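Local coordinates for protein DNA polymerase sliding clamp (Archaeoglobus fulgidus, PDB 1RWZ) that forms a homotrimeric ring through which DNA passes, and probably serves as a moving platform that tethers DNA polymerase and other proteins to the DNA during replication, at residues A[127-132]-A[183-188]; A[72-77]-A[104-109]; A[35-40]-A[117-122]; A[3-8]-A[56-61]. All coordinates share one frame; numbering follows the deposited sequence.

From the N terminus, residues 3-8 wait until 56-61 to close contact 4, the edge pairing of a five-stranded antiparallel sheet. Strand residues 35-40 fall within that loop and meet 117-122 after it has closed, so contacts 3 and 4 cross; their nearest atoms are about 6 Å apart. Contact 2, 72-77 with 104-109, opens and closes wholly within the span of contact 3 and sets a helix against the far edge strand of the sheet that contact 4 borders. Contact 3 then lays the linker between the two domains on the nine-stranded sheet. Contact 1, 127-132 with 183-188, follows in series and pairs the edge strand 183-184 of that same large sheet in the C-terminal domain.

Contact 1 of 4, residues A[127-132]-A[183-188]; sequences LPAKIV and EFNGGE
Lys-130 and Asn-185 meet where a short antiparallel ladder of the C-terminal PCNA domain gives way to a turn. Ile-131 opposite Phe-184 is a non-hydrogen-bonded pair and Val-132 opposite Glu-183 a hydrogen-bonded one, with Val-132 N 2.8 Å from Glu-183 O; strand 183-184 is an edge strand of the large sheet, and strand 210-215 takes the other side of 129-134. The Lys-130 side chain can be followed outward. Its CB rests 4.0 Å from Asn-185 CG, and CG stands anti to the backbone N (chi1 -178°). The extended chain then crosses Glu-183: CD and CE pass its OE1, and NZ ends in a salt bridge with Glu-183 OE1 at 3.3 Å, its hydrogen bond weak. On the face that carries Ile-131 and Phe-184, Ile-131 CG1 lies at the edge of the ring, 3.6 Å from Phe-184 CE1, while Gly-186 N sits over the ring centre. Beyond Phe-184 the backbone keeps one bond, Asn-185 N to Lys-130 O, and the Asn-185 side-chain amide supplies the next ones. Its ND2 donates to Pro-128 O at 2.8 Å, and its OD1 accepts from Lys-130 N at 2.9 Å. The same oxygen takes Gly-187 N at 3.1 Å, closing an Asx turn. These two N-H donors lie 52° and 67° out of the Asn-185 carbonyl plane, on opposite faces of OD1.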
# COMPACT_ATOMS: atom_id res chain seq x y z
N LEU A 127 -0.51 5.14 -41.19
CA LEU A 127 0.32 4.05 -40.66
C LEU A 127 -0.06 2.67 -41.18
O LEU A 127 -1.23 2.27 -41.14
CB LEU A 127 0.28 4.09 -39.14
CG LEU A 127 0.70 5.45 -38.57
CD1 LEU A 127 0.71 5.41 -37.06
CD2 LEU A 127 2.08 5.82 -39.09
N PRO A 128 0.94 1.90 -41.63
CA PRO A 128 0.79 0.55 -42.18
C PRO A 128 0.51 -0.61 -41.22
O PRO A 128 -0.08 -1.60 -41.62
CB PRO A 128 2.09 0.35 -42.94
CG PRO A 128 3.07 1.05 -42.06
CD PRO A 128 2.34 2.34 -41.73
N ALA A 129 0.95 -0.49 -39.97
CA ALA A 129 0.75 -1.57 -39.00
C ALA A 129 -0.34 -1.28 -37.98
O ALA A 129 -0.40 -0.20 -37.41
CB ALA A 129 2.07 -1.86 -38.29
N LYS A 130 -1.19 -2.28 -37.76
CA LYS A 130 -2.28 -2.15 -36.79
C LYS A 130 -2.22 -3.38 -35.90
O LYS A 130 -2.32 -4.51 -36.38
CB LYS A 130 -3.63 -2.09 -37.50
CG LYS A 130 -4.80 -1.91 -36.53
CD LYS A 130 -6.13 -1.91 -37.26
CE LYS A 130 -7.28 -1.83 -36.27
NZ LYS A 130 -8.60 -1.89 -36.97
N ILE A 131 -2.06 -3.16 -34.60
CA ILE A 131 -1.95 -4.23 -33.63
C ILE A 131 -2.97 -4.04 -32.52
O ILE A 131 -3.02 -2.98 -31.90
CB ILE A 131 -0.53 -4.24 -32.99
CG1 ILE A 131 0.54 -4.29 -34.08
CG2 ILE A 131 -0.38 -5.44 -32.07
CD1 ILE A 131 1.22 -2.95 -34.32
N VAL A 132 -3.79 -5.06 -32.26
CA VAL A 132 -4.79 -4.98 -31.20
C VAL A 132 -4.45 -6.03 -30.15
O VAL A 132 -4.28 -7.21 -30.46
CB VAL A 132 -6.22 -5.22 -31.75
CG1 VAL A 132 -7.24 -5.07 -30.62
CG2 VAL A 132 -6.53 -4.22 -32.85
N GLU A 183 -6.14 -8.81 -32.90
CA GLU A 183 -6.26 -8.45 -34.31
C GLU A 183 -4.88 -7.97 -34.74
O GLU A 183 -4.19 -7.30 -33.97
CB GLU A 183 -7.30 -7.34 -34.52
CG GLU A 183 -7.42 -6.88 -35.97
CD GLU A 183 -8.49 -5.82 -36.18
OE1 GLU A 183 -8.49 -5.20 -37.26
OE2 GLU A 183 -9.32 -5.60 -35.27
N PHE A 184 -4.47 -8.31 -35.96
CA PHE A 184 -3.15 -7.92 -36.46
C PHE A 184 -3.17 -7.95 -37.98
O PHE A 184 -3.62 -8.92 -38.58
CB PHE A 184 -2.10 -8.89 -35.93
CG PHE A 184 -0.70 -8.56 -36.34
CD1 PHE A 184 -0.14 -7.33 -36.02
CD2 PHE A 184 0.08 -9.50 -37.01
CE1 PHE A 184 1.19 -7.03 -36.36
CE2 PHE A 184 1.40 -9.22 -37.35
CZ PHE A 184 1.95 -7.98 -37.03
N ASN A 185 -2.65 -6.90 -38.61
CA ASN A 185 -2.65 -6.85 -40.07
C ASN A 185 -1.31 -7.18 -40.72
O ASN A 185 -1.18 -7.13 -41.94
CB ASN A 185 -3.15 -5.47 -40.53
CG ASN A 185 -2.11 -4.39 -40.38
OD1 ASN A 185 -1.18 -4.49 -39.58
ND2 ASN A 185 -2.26 -3.32 -41.16
N GLY A 186 -0.32 -7.53 -39.90
CA GLY A 186 0.99 -7.89 -40.42
C GLY A 186 1.78 -6.79 -41.12
O GLY A 186 2.74 -7.08 -41.84
N GLY A 187 1.38 -5.54 -40.92
CA GLY A 187 2.08 -4.43 -41.55
C GLY A 187 3.52 -4.32 -41.09
O GLY A 187 3.84 -4.65 -39.95
N GLU A 188 4.39 -3.87 -41.98
CA GLU A 188 5.81 -3.72 -41.65
C GLU A 188 6.08 -2.31 -41.14
O GLU A 188 5.79 -1.33 -41.83
CB GLU A 188 6.68 -4.02 -42.87
CG GLU A 188 6.54 -5.45 -43.37
CD GLU A 188 7.52 -5.79 -44.47
OE1 GLU A 188 7.55 -5.07 -45.49
OE2 GLU A 188 8.27 -6.78 -44.32

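Contact 2 of 4, residues A[72-77]-A[104-109]; sequences DRIFDI and VEYKVA
Helix residues 72-77 run nearly antiparallel to strand 104-109 (168° between directions) at an axis separation of 10.4 Å, which leaves the gap to side chains. Ile-77 CG1 covers one face of the Tyr-106 ring in a CH-pi contact, 3.5 Å from the centroid and 19° off the normal. Its CD1 carries the overlap to the rim, 3.4 Å from Tyr-106 CE1. Tyr-106 CG is anti to its backbone N (chi1 170°), the first step in carrying the ring across to the helix. Ile-74 comes from another direction: its CD1 lies near the ring plane at the edge, 4.2 Å from Tyr-106 CE2. The Ile-74 and Val-108 side chains cross at about a right angle, CD1 4.1 Å from Val-108 CG1. Arg-73 CD lies 3.9 Å from Val-108 CG2. The polar ends of Arg-73 and Tyr-106 turn to the second subunit, where Asp-170 receives a hydrogen bond from Tyr-106 OH and a salt bridge from Arg-73 NH1; strand 104-109 also pairs there, continuing the sheet across the trimer interface. The contact between the segments is largely apolar, with no hydrogen bond across it, and this packing probably helps position the tyrosine whose hydroxyl joins the neighbouring subunit.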
# COMPACT_ATOMS: atom_id res chain seq x y z
N ASP A 72 -5.84 20.14 -12.88
CA ASP A 72 -5.20 19.77 -11.62
C ASP A 72 -6.27 19.73 -10.52
O ASP A 72 -6.27 18.83 -9.69
CB ASP A 72 -4.10 20.76 -11.22
CG ASP A 72 -2.89 20.70 -12.14
OD1 ASP A 72 -2.51 19.59 -12.56
OD2 ASP A 72 -2.32 21.77 -12.42
N ARG A 73 -7.17 20.71 -10.54
CA ARG A 73 -8.23 20.78 -9.54
C ARG A 73 -9.22 19.63 -9.65
O ARG A 73 -9.53 18.97 -8.65
CB ARG A 73 -8.99 22.10 -9.64
CG ARG A 73 -8.21 23.30 -9.16
CD ARG A 73 -9.09 24.54 -9.14
NE ARG A 73 -8.36 25.72 -8.68
CZ ARG A 73 -7.88 25.88 -7.45
NH1 ARG A 73 -8.04 24.92 -6.55
NH2 ARG A 73 -7.23 26.99 -7.13
N ILE A 74 -9.73 19.38 -10.85
CA ILE A 74 -10.69 18.30 -11.04
C ILE A 74 -10.04 16.98 -10.64
O ILE A 74 -10.69 16.11 -10.06
CB ILE A 74 -11.17 18.21 -12.52
CG1 ILE A 74 -11.90 19.49 -12.92
CG2 ILE A 74 -12.10 17.01 -12.69
CD1 ILE A 74 -13.10 19.82 -12.06
N PHE A 75 -8.76 16.83 -10.95
CA PHE A 75 -8.05 15.61 -10.60
C PHE A 75 -7.97 15.48 -9.08
O PHE A 75 -8.19 14.40 -8.53
CB PHE A 75 -6.64 15.60 -11.19
CG PHE A 75 -5.87 14.34 -10.91
CD1 PHE A 75 -6.41 13.10 -11.22
CD2 PHE A 75 -4.61 14.40 -10.32
CE1 PHE A 75 -5.70 11.93 -10.97
CE2 PHE A 75 -3.89 13.24 -10.06
CZ PHE A 75 -4.44 12.00 -10.39
N ASP A 76 -7.65 16.58 -8.42
CA ASP A 76 -7.54 16.56 -6.97
C ASP A 76 -8.88 16.19 -6.36
O ASP A 76 -8.95 15.32 -5.49
CB ASP A 76 -7.08 17.93 -6.46
CG ASP A 76 -6.68 17.92 -5.00
OD1 ASP A 76 -6.09 16.91 -4.56
OD2 ASP A 76 -6.96 18.91 -4.30
N ILE A 77 -9.95 16.83 -6.83
CA ILE A 77 -11.30 16.56 -6.33
C ILE A 77 -11.75 15.13 -6.66
O ILE A 77 -12.45 14.51 -5.87
CB ILE A 77 -12.32 17.55 -6.93
CG1 ILE A 77 -11.99 18.98 -6.49
CG2 ILE A 77 -13.73 17.17 -6.50
CD1 ILE A 77 -12.07 19.20 -4.98
N VAL A 104 -22.29 15.34 -1.69
CA VAL A 104 -21.41 16.48 -1.92
C VAL A 104 -21.62 17.20 -3.25
O VAL A 104 -21.90 16.59 -4.27
CB VAL A 104 -19.94 16.02 -1.85
CG1 VAL A 104 -19.00 17.13 -2.31
CG2 VAL A 104 -19.61 15.59 -0.43
N GLU A 105 -21.48 18.53 -3.20
CA GLU A 105 -21.57 19.35 -4.40
C GLU A 105 -20.34 20.26 -4.41
O GLU A 105 -20.17 21.09 -3.52
CB GLU A 105 -22.83 20.20 -4.42
CG GLU A 105 -22.90 21.11 -5.65
CD GLU A 105 -24.17 21.93 -5.73
OE1 GLU A 105 -25.26 21.32 -5.79
OE2 GLU A 105 -24.09 23.17 -5.74
N TYR A 106 -19.50 20.07 -5.42
CA TYR A 106 -18.28 20.85 -5.60
C TYR A 106 -18.56 21.87 -6.70
O TYR A 106 -19.19 21.56 -7.71
CB TYR A 106 -17.13 19.92 -6.02
CG TYR A 106 -15.86 20.61 -6.46
CD1 TYR A 106 -15.08 21.33 -5.56
CD2 TYR A 106 -15.43 20.53 -7.79
CE1 TYR A 106 -13.89 21.95 -5.97
CE2 TYR A 106 -14.24 21.15 -8.21
CZ TYR A 106 -13.48 21.85 -7.29
OH TYR A 106 -12.30 22.45 -7.69
N LYS A 107 -18.11 23.11 -6.49
CA LYS A 107 -18.29 24.16 -7.49
C LYS A 107 -16.91 24.71 -7.80
O LYS A 107 -16.19 25.11 -6.90
CB LYS A 107 -19.15 25.31 -6.95
CG LYS A 107 -20.63 25.00 -6.77
CD LYS A 107 -21.35 26.24 -6.28
CE LYS A 107 -22.85 26.02 -6.19
NZ LYS A 107 -23.56 27.25 -5.72
N VAL A 108 -16.54 24.71 -9.08
CA VAL A 108 -15.23 25.24 -9.44
C VAL A 108 -15.39 26.27 -10.55
O VAL A 108 -16.22 26.12 -11.44
CB VAL A 108 -14.26 24.13 -9.91
CG1 VAL A 108 -14.79 23.45 -11.15
CG2 VAL A 108 -12.88 24.73 -10.18
N ALA A 109 -14.60 27.33 -10.46
CA ALA A 109 -14.65 28.38 -11.46
C ALA A 109 -14.05 27.85 -12.75
O ALA A 109 -12.99 27.23 -12.74
CB ALA A 109 -13.88 29.61 -10.98

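Contact 3 of 4, residues A[35-40]-A[117-122]; sequences HSRAVD and RKEPRI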
# COMPACT_ATOMS: atom_id res chain seq x y z
N HIS A 35 -15.56 15.48 -25.85
CA HIS A 35 -14.30 15.42 -26.58
C HIS A 35 -13.29 16.39 -25.97
O HIS A 35 -13.66 17.49 -25.57
CB HIS A 35 -14.50 15.78 -28.05
CG HIS A 35 -13.23 15.81 -28.84
ND1 HIS A 35 -12.58 14.67 -29.26
CD2 HIS A 35 -12.46 16.85 -29.25
CE1 HIS A 35 -11.47 15.00 -29.89
NE2 HIS A 35 -11.37 16.32 -29.90
N SER A 36 -12.03 15.98 -25.90
CA SER A 36 -10.97 16.84 -25.38
C SER A 36 -9.63 16.37 -25.93
O SER A 36 -9.35 15.18 -25.97
CB SER A 36 -10.94 16.82 -23.85
OG SER A 36 -10.00 17.76 -23.35
N ARG A 37 -8.80 17.32 -26.35
CA ARG A 37 -7.49 16.99 -26.89
C ARG A 37 -6.47 17.99 -26.36
O ARG A 37 -6.81 19.16 -26.13
CB ARG A 37 -7.52 17.03 -28.42
CG ARG A 37 -7.70 18.43 -28.97
CD ARG A 37 -7.82 18.45 -30.48
NE ARG A 37 -9.13 18.00 -30.93
CZ ARG A 37 -9.59 18.18 -32.16
NH1 ARG A 37 -8.83 18.80 -33.06
NH2 ARG A 37 -10.79 17.73 -32.51
N ALA A 38 -5.24 17.54 -26.17
CA ALA A 38 -4.18 18.41 -25.66
C ALA A 38 -2.79 17.84 -25.91
O ALA A 38 -2.61 16.63 -26.00
CB ALA A 38 -4.38 18.64 -24.16
N VAL A 39 -1.81 18.73 -26.03
CA VAL A 39 -0.43 18.34 -26.25
C VAL A 39 0.36 18.78 -25.02
O VAL A 39 0.06 19.82 -24.44
CB VAL A 39 0.16 19.03 -27.50
CG1 VAL A 39 1.57 18.55 -27.74
CG2 VAL A 39 -0.72 18.73 -28.69
N ASP A 40 1.37 18.01 -24.62
CA ASP A 40 2.14 18.38 -23.44
C ASP A 40 3.07 19.55 -23.72
O ASP A 40 3.26 19.94 -24.87
CB ASP A 40 2.92 17.17 -22.88
CG ASP A 40 4.15 16.83 -23.69
OD1 ASP A 40 5.10 16.29 -23.09
OD2 ASP A 40 4.18 17.08 -24.92
N ARG A 117 -4.14 27.25 -24.03
CA ARG A 117 -3.37 27.04 -25.24
C ARG A 117 -4.25 26.60 -26.40
O ARG A 117 -5.09 25.71 -26.26
CB ARG A 117 -2.28 25.98 -25.00
CG ARG A 117 -1.57 25.57 -26.28
CD ARG A 117 -0.46 24.58 -26.01
NE ARG A 117 0.13 24.11 -27.27
CZ ARG A 117 1.19 23.31 -27.34
NH1 ARG A 117 1.79 22.89 -26.24
NH2 ARG A 117 1.65 22.93 -28.53
N LYS A 118 -4.04 27.24 -27.55
CA LYS A 118 -4.79 26.95 -28.77
C LYS A 118 -5.12 25.48 -28.94
O LYS A 118 -4.29 24.61 -28.68
CB LYS A 118 -4.02 27.44 -30.00
CG LYS A 118 -4.02 28.94 -30.21
CD LYS A 118 -5.41 29.44 -30.61
CE LYS A 118 -5.40 30.93 -30.91
NZ LYS A 118 -6.74 31.41 -31.35
N GLU A 119 -6.34 25.20 -29.40
CA GLU A 119 -6.79 23.84 -29.62
C GLU A 119 -5.91 23.20 -30.70
O GLU A 119 -5.84 23.70 -31.83
CB GLU A 119 -8.25 23.85 -30.09
CG GLU A 119 -8.94 22.51 -30.04
CD GLU A 119 -9.24 22.06 -28.62
OE1 GLU A 119 -9.96 21.05 -28.47
OE2 GLU A 119 -8.76 22.70 -27.67
N PRO A 120 -5.22 22.10 -30.38
CA PRO A 120 -4.35 21.42 -31.34
C PRO A 120 -5.12 20.62 -32.40
O PRO A 120 -6.24 20.18 -32.16
CB PRO A 120 -3.50 20.52 -30.45
CG PRO A 120 -4.46 20.13 -29.38
CD PRO A 120 -5.15 21.45 -29.06
N ARG A 121 -4.51 20.44 -33.56
CA ARG A 121 -5.13 19.69 -34.64
C ARG A 121 -4.71 18.23 -34.58
O ARG A 121 -3.60 17.91 -34.17
CB ARG A 121 -4.73 20.27 -36.01
CG ARG A 121 -5.30 21.66 -36.30
CD ARG A 121 -4.99 22.08 -37.73
NE ARG A 121 -5.59 23.37 -38.07
CZ ARG A 121 -5.52 23.94 -39.27
NH1 ARG A 121 -4.88 23.32 -40.26
NH2 ARG A 121 -6.09 25.11 -39.49
N ILE A 122 -5.61 17.34 -35.00
CA ILE A 122 -5.32 15.91 -35.00
C ILE A 122 -4.54 15.54 -36.25
O ILE A 122 -5.02 15.72 -37.37
CB ILE A 122 -6.63 15.08 -34.96
CG1 ILE A 122 -7.41 15.41 -33.69
CG2 ILE A 122 -6.30 13.59 -35.02
CD1 ILE A 122 -8.77 14.73 -33.61
O HOH W 1 -10.07 19.82 -26.34
O HOH W 2 -8.02 18.31 -36.12
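Arg-37 and Ile-122 cross at about a right angle where the interdomain connecting loop of PCNA, represented by residues 117-122, lies over strand 35-39. Ile-122 CD1 sits over the centre of the Arg-37 guanidinium, 3.7 Å above its plane, while polar partners occupy the edge. One of these is His-35 NE2, in plane, which accepts from Arg-37 NE at 3.0 Å; the donor is also only 3° out of the imidazole plane. Another is Pro-120 O, to which NH1 donates at 3.1 Å, although the position of that oxygen is less certain. A bend at chi3 (76°) swings NE aside from the extended course and helps the group reach these neighbours. Lower down, the Arg-37 and Pro-120 side chains slide past each other in opposite directions, CG to CG 3.7 Å, and Val-39 CG2 repeats this against Pro-120 CB, also at 3.7 Å. Glu-119 crosses the Arg-37 chain at about a right angle; its OE1 touches Arg-37 CG and is 4.0 Å from Arg-37 NE, but no N-H points at it, so the attraction there is of charge. The stronger partner of Glu-119 OE1 is His-28. Arg-117 lays its guanidinium against Val-39 CB, with NH2 bonded to Asn-43. A water finishes the join at Ile-122, accepting from its backbone N at 2.8 Å and weakly from Arg-37 NH1.

Contact 4 of 4, residues A[3-8]-A[56-61]; sequences DVIMTG and FEVYNI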
# COMPACT_ATOMS: atom_id res chain seq x y z
N ASP A 3 -25.88 19.08 -18.50
CA ASP A 3 -26.17 18.26 -17.33
C ASP A 3 -25.96 16.81 -17.72
O ASP A 3 -26.75 16.24 -18.47
CB ASP A 3 -27.60 18.49 -16.86
CG ASP A 3 -27.95 17.68 -15.63
OD1 ASP A 3 -27.01 17.28 -14.89
OD2 ASP A 3 -29.15 17.44 -15.38
N VAL A 4 -24.88 16.23 -17.21
CA VAL A 4 -24.56 14.84 -17.53
C VAL A 4 -24.28 14.04 -16.27
O VAL A 4 -23.89 14.59 -15.24
CB VAL A 4 -23.33 14.76 -18.47
CG1 VAL A 4 -23.56 15.61 -19.70
CG2 VAL A 4 -22.07 15.23 -17.74
N ILE A 5 -24.49 12.73 -16.35
CA ILE A 5 -24.23 11.84 -15.23
C ILE A 5 -23.37 10.70 -15.76
O ILE A 5 -23.69 10.10 -16.79
CB ILE A 5 -25.54 11.31 -14.62
CG1 ILE A 5 -26.35 12.48 -14.05
CG2 ILE A 5 -25.23 10.29 -13.52
CD1 ILE A 5 -27.64 12.08 -13.35
N MET A 6 -22.28 10.43 -15.06
CA MET A 6 -21.33 9.40 -15.47
C MET A 6 -20.82 8.65 -14.25
O MET A 6 -20.96 9.13 -13.13
CB MET A 6 -20.16 10.07 -16.18
CG MET A 6 -19.35 10.99 -15.26
SD MET A 6 -18.47 12.31 -16.14
CE MET A 6 -17.32 11.35 -17.07
N THR A 7 -20.23 7.48 -14.45
CA THR A 7 -19.70 6.73 -13.31
C THR A 7 -18.44 7.43 -12.80
O THR A 7 -17.74 8.10 -13.56
CB THR A 7 -19.32 5.28 -13.68
OG1 THR A 7 -18.15 5.29 -14.52
CG2 THR A 7 -20.46 4.60 -14.41
N GLY A 8 -18.17 7.27 -11.51
CA GLY A 8 -16.99 7.89 -10.92
C GLY A 8 -15.72 7.43 -11.61
O GLY A 8 -14.82 8.22 -11.86
N PHE A 56 -22.53 7.67 -21.15
CA PHE A 56 -23.03 8.40 -19.99
C PHE A 56 -24.35 7.77 -19.53
O PHE A 56 -25.05 7.15 -20.33
CB PHE A 56 -23.32 9.85 -20.36
CG PHE A 56 -22.09 10.69 -20.56
CD1 PHE A 56 -21.59 11.46 -19.51
CD2 PHE A 56 -21.44 10.73 -21.79
CE1 PHE A 56 -20.45 12.26 -19.69
CE2 PHE A 56 -20.32 11.52 -21.98
CZ PHE A 56 -19.82 12.29 -20.93
N GLU A 57 -24.70 7.94 -18.26
CA GLU A 57 -25.97 7.42 -17.76
C GLU A 57 -27.03 8.42 -18.23
O GLU A 57 -28.14 8.04 -18.61
CB GLU A 57 -25.97 7.35 -16.23
CG GLU A 57 -24.77 6.62 -15.64
CD GLU A 57 -24.52 5.27 -16.29
OE1 GLU A 57 -25.49 4.52 -16.52
OE2 GLU A 57 -23.34 4.95 -16.56
N VAL A 58 -26.67 9.70 -18.19
CA VAL A 58 -27.53 10.79 -18.63
C VAL A 58 -26.64 11.79 -19.38
O VAL A 58 -25.55 12.11 -18.92
CB VAL A 58 -28.19 11.54 -17.45
CG1 VAL A 58 -28.96 12.75 -17.97
CG2 VAL A 58 -29.14 10.61 -16.69
N TYR A 59 -27.11 12.26 -20.53
CA TYR A 59 -26.34 13.22 -21.31
C TYR A 59 -27.32 14.24 -21.89
O TYR A 59 -27.89 14.02 -22.97
CB TYR A 59 -25.57 12.52 -22.44
CG TYR A 59 -24.55 13.41 -23.13
CD1 TYR A 59 -23.30 13.65 -22.55
CD2 TYR A 59 -24.84 14.04 -24.34
CE1 TYR A 59 -22.37 14.49 -23.16
CE2 TYR A 59 -23.92 14.89 -24.95
CZ TYR A 59 -22.69 15.11 -24.36
OH TYR A 59 -21.78 15.96 -24.95
N ASN A 60 -27.52 15.34 -21.17
CA ASN A 60 -28.45 16.38 -21.61
C ASN A 60 -27.77 17.72 -21.82
O ASN A 60 -27.36 18.36 -20.85
CB ASN A 60 -29.57 16.57 -20.59
CG ASN A 60 -30.40 15.33 -20.39
OD1 ASN A 60 -30.73 14.63 -21.34
ND2 ASN A 60 -30.77 15.05 -19.14
N ILE A 61 -27.66 18.13 -23.07
CA ILE A 61 -27.06 19.42 -23.38
C ILE A 61 -28.01 20.20 -24.28
O ILE A 61 -28.77 19.61 -25.05
CB ILE A 61 -25.71 19.28 -24.12
CG1 ILE A 61 -25.92 18.64 -25.50
CG2 ILE A 61 -24.74 18.45 -23.30
CD1 ILE A 61 -24.70 18.70 -26.39
O HOH W 3 -21.23 6.59 -17.16
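Val-4 lies side by side with Tyr-59, its CG1 3.5 Å from CD1 of the ring, while its CB meets the Phe-56 ring at 3.9 Å from CD1. Tyr-59 CD1 in turn lies 3.5 Å above the Phe-56 plane, offset toward the rim, so the three side chains make one continuous patch. Met-6 extends it: the sulfur approaches the Phe-56 centroid at 5.3 Å, 66° off the normal, an oblique Met-aromatic contact. The backbones form an antiparallel ladder at the edge of the N-terminal sheet, with strand 86-91 on the far side of 3-7. Asp-3 and Asn-60 exchange hydrogen bonds, and Ile-5 N donates to Val-58 O at 2.8 Å. The regular pattern is then broken by a classic beta bulge, as Glu-57 and Val-58 both face Ile-5. Ile-5 O takes Glu-57 N at 2.8 Å and, weakly, Val-58 N at 3.3 Å. On the other face Ile-5 and Val-58 lie alongside, CB to CB. From the bulge itself, the Glu-57 side chain bends at chi2 (-50°), and its OE2 accepts from a water that itself accepts from Thr-7 N. Thr-7 OG1 caps Leu-10 N of the following helix. Chemically, then, backbone bonds hold the strands, aromatic and aliphatic packing fills the buried side, and one water links Thr-7 N to the Glu-57 carboxylate beyond the last direct backbone bond.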